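Local coordinates for Alpha/beta hydrolase (Xanthomonas campestris pv. campestris, PDB 2QJW), which is a putative hydrolase of the alpha/beta superfamily, probably using a serine nucleophile, whose substrate is not known, at residues Ala114-Ala118 with Trp141-Arg145; Val104-Lys108 with Ile133-Val138. One frame throughout, in Å; residues are numbered along the deposited sequence.

Contact 1 (Ala114-Ala118 with Trp141-Arg145); sequences ALDAA and WAQAR
Two N-H groups converge on D116 OD1. R145 NH2 reaches across in a nearly straight bond of 3.2 Å that forms part of a salt bridge, while the backbone N of A117 adds a weak bond from within the loop. The carboxylate and guanidinium planes stand 79° apart: OD1 lies in the guanidinium plane, yet the arginine arrives from above the carboxylate plane. A shorter bond, 2.9 Å, runs from W141 NE1 to L115 O. The oxygen lies close to the indole plane, whereas the N-H comes in from well above the carbonyl plane and does not point along a lone pair of the oxygen.

The same leucine also lies over the indole. With CG anti to the backbone N (chi1 -173°), its CD2 methyl is brought over one face, 3.5 Å from the centroid of the five-membered ring, in a CH-pi contact. R145 NH1 occupies the opposite face, offset toward the rim, so the indole is sandwiched between a methyl and a guanidinium. R145 NH1 also donates to W141 O at 3.0 Å, with that oxygen near the guanidinium plane, and this bond helps fix the rotation of the group. At the ring edge the small A117 CB meets W141 CH2 at 3.9 Å. A water accepts a weak bond from R145 NE and donates to A117 O at 2.8 Å. Tryptophan suits this place because it offers broad apolar faces and one N-H for a backbone carbonyl.

L115 and A117 also pack on helix 83-92, and W141 rests on I122 and I124 of strand 122-127. The contact thus joins the irregular loop after strand 99-103 to helix 135-145, whose A142 and Q143 pack on W128 of the second subunit.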
loop_
_atom_site.group_PDB
_atom_site.type_symbol
_atom_site.label_atom_id
_atom_site.label_comp_id
_atom_site.label_asym_id
_atom_site.label_seq_id
_atom_site.Cartn_x
_atom_site.Cartn_y
_atom_site.Cartn_z
ATOM N N ALA A 114 -11.407 22.229 -0.264
ATOM C CA ALA A 114 -11.141 20.850 -0.627
ATOM C C ALA A 114 -9.755 20.468 -0.113
ATOM O O ALA A 114 -8.875 21.309 0.149
ATOM C CB ALA A 114 -11.192 20.697 -2.118
ATOM N N LEU A 115 -9.606 19.173 0.088
ATOM C CA LEU A 115 -8.344 18.635 0.559
ATOM C C LEU A 115 -7.230 19.039 -0.356
ATOM O O LEU A 115 -7.337 18.912 -1.553
ATOM C CB LEU A 115 -8.412 17.126 0.565
ATOM C CG LEU A 115 -7.236 16.318 1.179
ATOM C CD1 LEU A 115 -7.104 16.502 2.715
ATOM C CD2 LEU A 115 -7.350 14.884 0.775
ATOM N N ASP A 116 -6.121 19.519 0.240
ATOM C CA ASP A 116 -4.889 19.840 -0.481
ATOM C C ASP A 116 -3.753 19.631 0.495
ATOM O O ASP A 116 -3.963 19.549 1.681
ATOM C CB ASP A 116 -4.938 21.257 -1.050
ATOM C CG ASP A 116 -3.915 21.520 -2.123
ATOM O OD1 ASP A 116 -3.355 20.598 -2.687
ATOM O OD2 ASP A 116 -3.772 22.711 -2.459
ATOM N N ALA A 117 -2.538 19.612 -0.034
ATOM C CA ALA A 117 -1.358 19.315 0.730
ATOM C C ALA A 117 -0.114 19.896 0.051
ATOM O O ALA A 117 -0.083 20.079 -1.156
ATOM C CB ALA A 117 -1.212 17.800 0.907
ATOM N N ALA A 118 0.925 20.093 0.852
ATOM C CA ALA A 118 2.227 20.497 0.345
ATOM C C ALA A 118 2.769 19.398 -0.546
ATOM O O ALA A 118 2.443 18.205 -0.403
ATOM C CB ALA A 118 3.154 20.686 1.520
ATOM N N TRP A 141 -7.562 11.857 -5.904
ATOM C CA TRP A 141 -6.750 12.858 -5.242
ATOM C C TRP A 141 -5.321 12.394 -5.189
ATOM O O TRP A 141 -4.374 13.154 -5.513
ATOM C CB TRP A 141 -7.288 13.057 -3.816
ATOM C CG TRP A 141 -6.732 14.217 -3.053
ATOM C CD1 TRP A 141 -7.162 15.496 -3.093
ATOM C CD2 TRP A 141 -5.525 14.230 -2.277
ATOM N NE1 TRP A 141 -6.341 16.299 -2.344
ATOM C CE2 TRP A 141 -5.343 15.525 -1.809
ATOM C CE3 TRP A 141 -4.605 13.246 -1.876
ATOM C CZ2 TRP A 141 -4.246 15.884 -0.993
ATOM C CZ3 TRP A 141 -3.540 13.599 -1.067
ATOM C CH2 TRP A 141 -3.378 14.884 -0.620
ATOM N N ALA A 142 -5.109 11.123 -4.812
ATOM C CA ALA A 142 -3.777 10.583 -4.768
ATOM C C ALA A 142 -3.121 10.474 -6.144
ATOM O O ALA A 142 -1.922 10.748 -6.325
ATOM C CB ALA A 142 -3.800 9.196 -4.087
ATOM N N GLN A 143 -3.890 10.039 -7.138
ATOM C CA GLN A 143 -3.375 9.875 -8.521
ATOM C C GLN A 143 -2.829 11.213 -9.073
ATOM O O GLN A 143 -1.784 11.257 -9.743
ATOM C CB GLN A 143 -4.437 9.285 -9.433
ATOM C CG GLN A 143 -3.931 8.958 -10.840
ATOM C CD GLN A 143 -4.753 7.888 -11.528
ATOM O OE1 GLN A 143 -5.914 7.677 -11.220
ATOM N NE2 GLN A 143 -4.128 7.191 -12.467
ATOM N N ALA A 144 -3.524 12.298 -8.754
ATOM C CA ALA A 144 -3.133 13.638 -9.264
ATOM C C ALA A 144 -1.771 14.048 -8.753
ATOM O O ALA A 144 -1.053 14.820 -9.380
ATOM C CB ALA A 144 -4.204 14.682 -8.872
ATOM N N ARG A 145 -1.412 13.545 -7.576
ATOM C CA ARG A 145 -0.200 13.903 -6.867
ATOM C C ARG A 145 0.823 12.743 -6.803
ATOM O O ARG A 145 1.929 12.863 -6.257
ATOM C CB ARG A 145 -0.592 14.252 -5.406
ATOM C CG ARG A 145 -1.440 15.523 -5.320
ATOM C CD ARG A 145 -2.090 15.683 -3.957
ATOM N NE ARG A 145 -2.890 16.906 -3.913
ATOM C CZ ARG A 145 -4.057 17.087 -4.523
ATOM N NH1 ARG A 145 -4.666 16.103 -5.195
ATOM N NH2 ARG A 145 -4.629 18.296 -4.448
HETATM O O HOH W 1 -0.815 18.318 -3.271
#

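Contact 2 (Val104-Lys108 with Ile133-Val138)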
loop_
_atom_site.group_PDB
_atom_site.type_symbol
_atom_site.label_atom_id
_atom_site.label_comp_id
_atom_site.label_asym_id
_atom_site.label_seq_id
_atom_site.Cartn_x
_atom_site.Cartn_y
_atom_site.Cartn_z
ATOM N N VAL A 104 -7.649 7.484 5.846
ATOM C CA VAL A 104 -9.050 7.804 5.400
ATOM C C VAL A 104 -9.281 9.323 5.314
ATOM O O VAL A 104 -10.154 9.866 5.975
ATOM C CB VAL A 104 -10.140 7.035 6.233
ATOM C CG1 VAL A 104 -10.075 5.546 5.867
ATOM C CG2 VAL A 104 -9.983 7.219 7.702
ATOM N N PRO A 105 -8.500 10.024 4.472
ATOM C CA PRO A 105 -8.661 11.475 4.338
ATOM C C PRO A 105 -9.922 11.865 3.569
ATOM O O PRO A 105 -10.135 11.332 2.508
ATOM C CB PRO A 105 -7.398 11.875 3.545
ATOM C CG PRO A 105 -7.091 10.756 2.719
ATOM C CD PRO A 105 -7.445 9.531 3.562
ATOM N N PRO A 106 -10.710 12.788 4.106
ATOM C CA PRO A 106 -11.827 13.265 3.283
ATOM C C PRO A 106 -11.313 14.241 2.235
ATOM O O PRO A 106 -10.449 15.079 2.513
ATOM C CB PRO A 106 -12.707 13.991 4.275
ATOM C CG PRO A 106 -11.821 14.433 5.317
ATOM C CD PRO A 106 -10.642 13.443 5.414
ATOM N N THR A 107 -11.837 14.174 1.025
ATOM C CA THR A 107 -11.418 15.056 -0.038
ATOM C C THR A 107 -12.310 16.312 -0.073
ATOM O O THR A 107 -11.881 17.293 -0.617
ATOM C CB THR A 107 -11.397 14.372 -1.398
ATOM O OG1 THR A 107 -12.750 13.993 -1.745
ATOM C CG2 THR A 107 -10.498 13.122 -1.361
ATOM N N LYS A 108 -13.515 16.245 0.498
ATOM C CA LYS A 108 -14.459 17.351 0.498
ATOM C C LYS A 108 -14.794 17.707 1.937
ATOM O O LYS A 108 -14.859 16.818 2.791
ATOM C CB LYS A 108 -15.726 16.897 -0.205
ATOM C CG LYS A 108 -15.559 16.337 -1.627
ATOM C CD LYS A 108 -16.871 15.694 -2.134
ATOM C CE LYS A 108 -16.645 14.895 -3.419
ATOM N NZ LYS A 108 -17.918 14.631 -4.142
ATOM N N ILE A 133 -16.317 8.380 2.583
ATOM C CA ILE A 133 -15.391 8.954 1.654
ATOM C C ILE A 133 -15.194 7.887 0.600
ATOM O O ILE A 133 -14.396 6.999 0.779
ATOM C CB ILE A 133 -14.028 9.275 2.350
ATOM C CG1 ILE A 133 -14.251 10.094 3.618
ATOM C CG2 ILE A 133 -13.092 9.959 1.321
ATOM C CD1 ILE A 133 -13.064 10.043 4.623
ATOM N N PRO A 134 -15.905 8.003 -0.521
ATOM C CA PRO A 134 -15.747 6.973 -1.576
ATOM C C PRO A 134 -14.294 6.754 -1.947
ATOM O O PRO A 134 -13.551 7.729 -2.204
ATOM C CB PRO A 134 -16.557 7.566 -2.740
ATOM C CG PRO A 134 -17.622 8.397 -2.088
ATOM C CD PRO A 134 -16.894 9.030 -0.915
ATOM N N ALA A 135 -13.903 5.497 -2.064
ATOM C CA ALA A 135 -12.510 5.185 -2.412
ATOM C C ALA A 135 -12.089 5.904 -3.690
ATOM O O ALA A 135 -10.946 6.360 -3.831
ATOM C CB ALA A 135 -12.321 3.684 -2.587
ATOM N N ALA A 136 -12.954 6.016 -4.700
ATOM C CA ALA A 136 -12.631 6.659 -5.949
ATOM C C ALA A 136 -12.181 8.099 -5.760
ATOM O O ALA A 136 -11.298 8.577 -6.476
ATOM C CB ALA A 136 -13.827 6.604 -6.941
ATOM N N ASP A 137 -12.724 8.763 -4.756
ATOM C CA ASP A 137 -12.413 10.166 -4.499
ATOM C C ASP A 137 -10.966 10.277 -4.020
ATOM O O ASP A 137 -10.240 11.187 -4.443
ATOM C CB ASP A 137 -13.381 10.789 -3.486
ATOM C CG ASP A 137 -14.803 10.990 -4.046
ATOM O OD1 ASP A 137 -15.020 10.763 -5.251
ATOM O OD2 ASP A 137 -15.615 11.419 -3.234
ATOM N N VAL A 138 -10.560 9.368 -3.121
ATOM C CA VAL A 138 -9.163 9.356 -2.610
ATOM C C VAL A 138 -8.195 8.841 -3.649
ATOM O O VAL A 138 -7.102 9.399 -3.847
ATOM C CB VAL A 138 -9.111 8.527 -1.334
ATOM C CG1 VAL A 138 -7.645 8.338 -0.828
ATOM C CG2 VAL A 138 -9.943 9.186 -0.241
HETATM O O HOH W 2 -14.813 12.301 -0.839
HETATM O O HOH W 3 -16.612 13.038 -6.397
#
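I133 and V104-P106 meet with the isoleucine lying along the backbone of the proline-rich loop. Its CG1 stands anti to the carbonyl carbon (chi1 -51°), and the extended branch beyond it carries CD1 to 3.2 Å from V104 O and against the ring carbon CB of P106 at 4.0 Å. The other branch, CG2, comes to 3.5 Å from P105 O. V138 CG2 approaches that same oxygen at 3.5 Å, so two methyls from the helix side close in on one carbonyl, and the V138 CG1 branch packs on P105 CG. Branched aliphatic residues suit this place, since each sends one arm to a proline ring carbon and lays the other against the P105 carbonyl.

Farther along, T107 and D137 cross at about a right angle. The threonine splits its roles: CG2 is turned to the first turn of the helix, 3.6 Å from D137 O, while OG1 lies beside D137 CB and bonds to a water. That water donates to D137 OD2 at 2.7 Å. K108, extended beyond CG, also crosses D137 at roughly a right angle. Its CE passes near OD2, but NZ remains 4.1 Å from this oxygen, too far for a salt bridge; a second water accepts from NZ and donates to D137 OD1, the other carboxylate oxygen.

Chemically, the contact therefore divides in two. Its outer part is polar and linked through water, the carboxylate receiving a water bond on each oxygen, and the nearby lysine would probably favour the ionised form of D137. The inner part is apolar, and its price is the carbonyl of P105, buried among methyls and left without any hydrogen-bonding partner.

In the fold
Both contacts use helix 135-145, contact 2 its first turn and the residue I133 shortly before it, contact 1 its later part, against two parts of the loop after strand 99-103; their centres are about 10 Å apart. They touch directly: L115 N and T107 O lie 3.0 Å apart, a probable hydrogen bond between the two parts of the loop, and W141 CB packs on T107 CG2 at 4.0 Å. Contact 2 is the one beside the presumed Ser-His-Asp triad of S82, D130 and H156. V104 and I133 both touch H156, and I133 N donates to D130 OD1, consistent with a second-shell role. Contact 1 lies farther along the same helix, where the loop leads into strand 122-127.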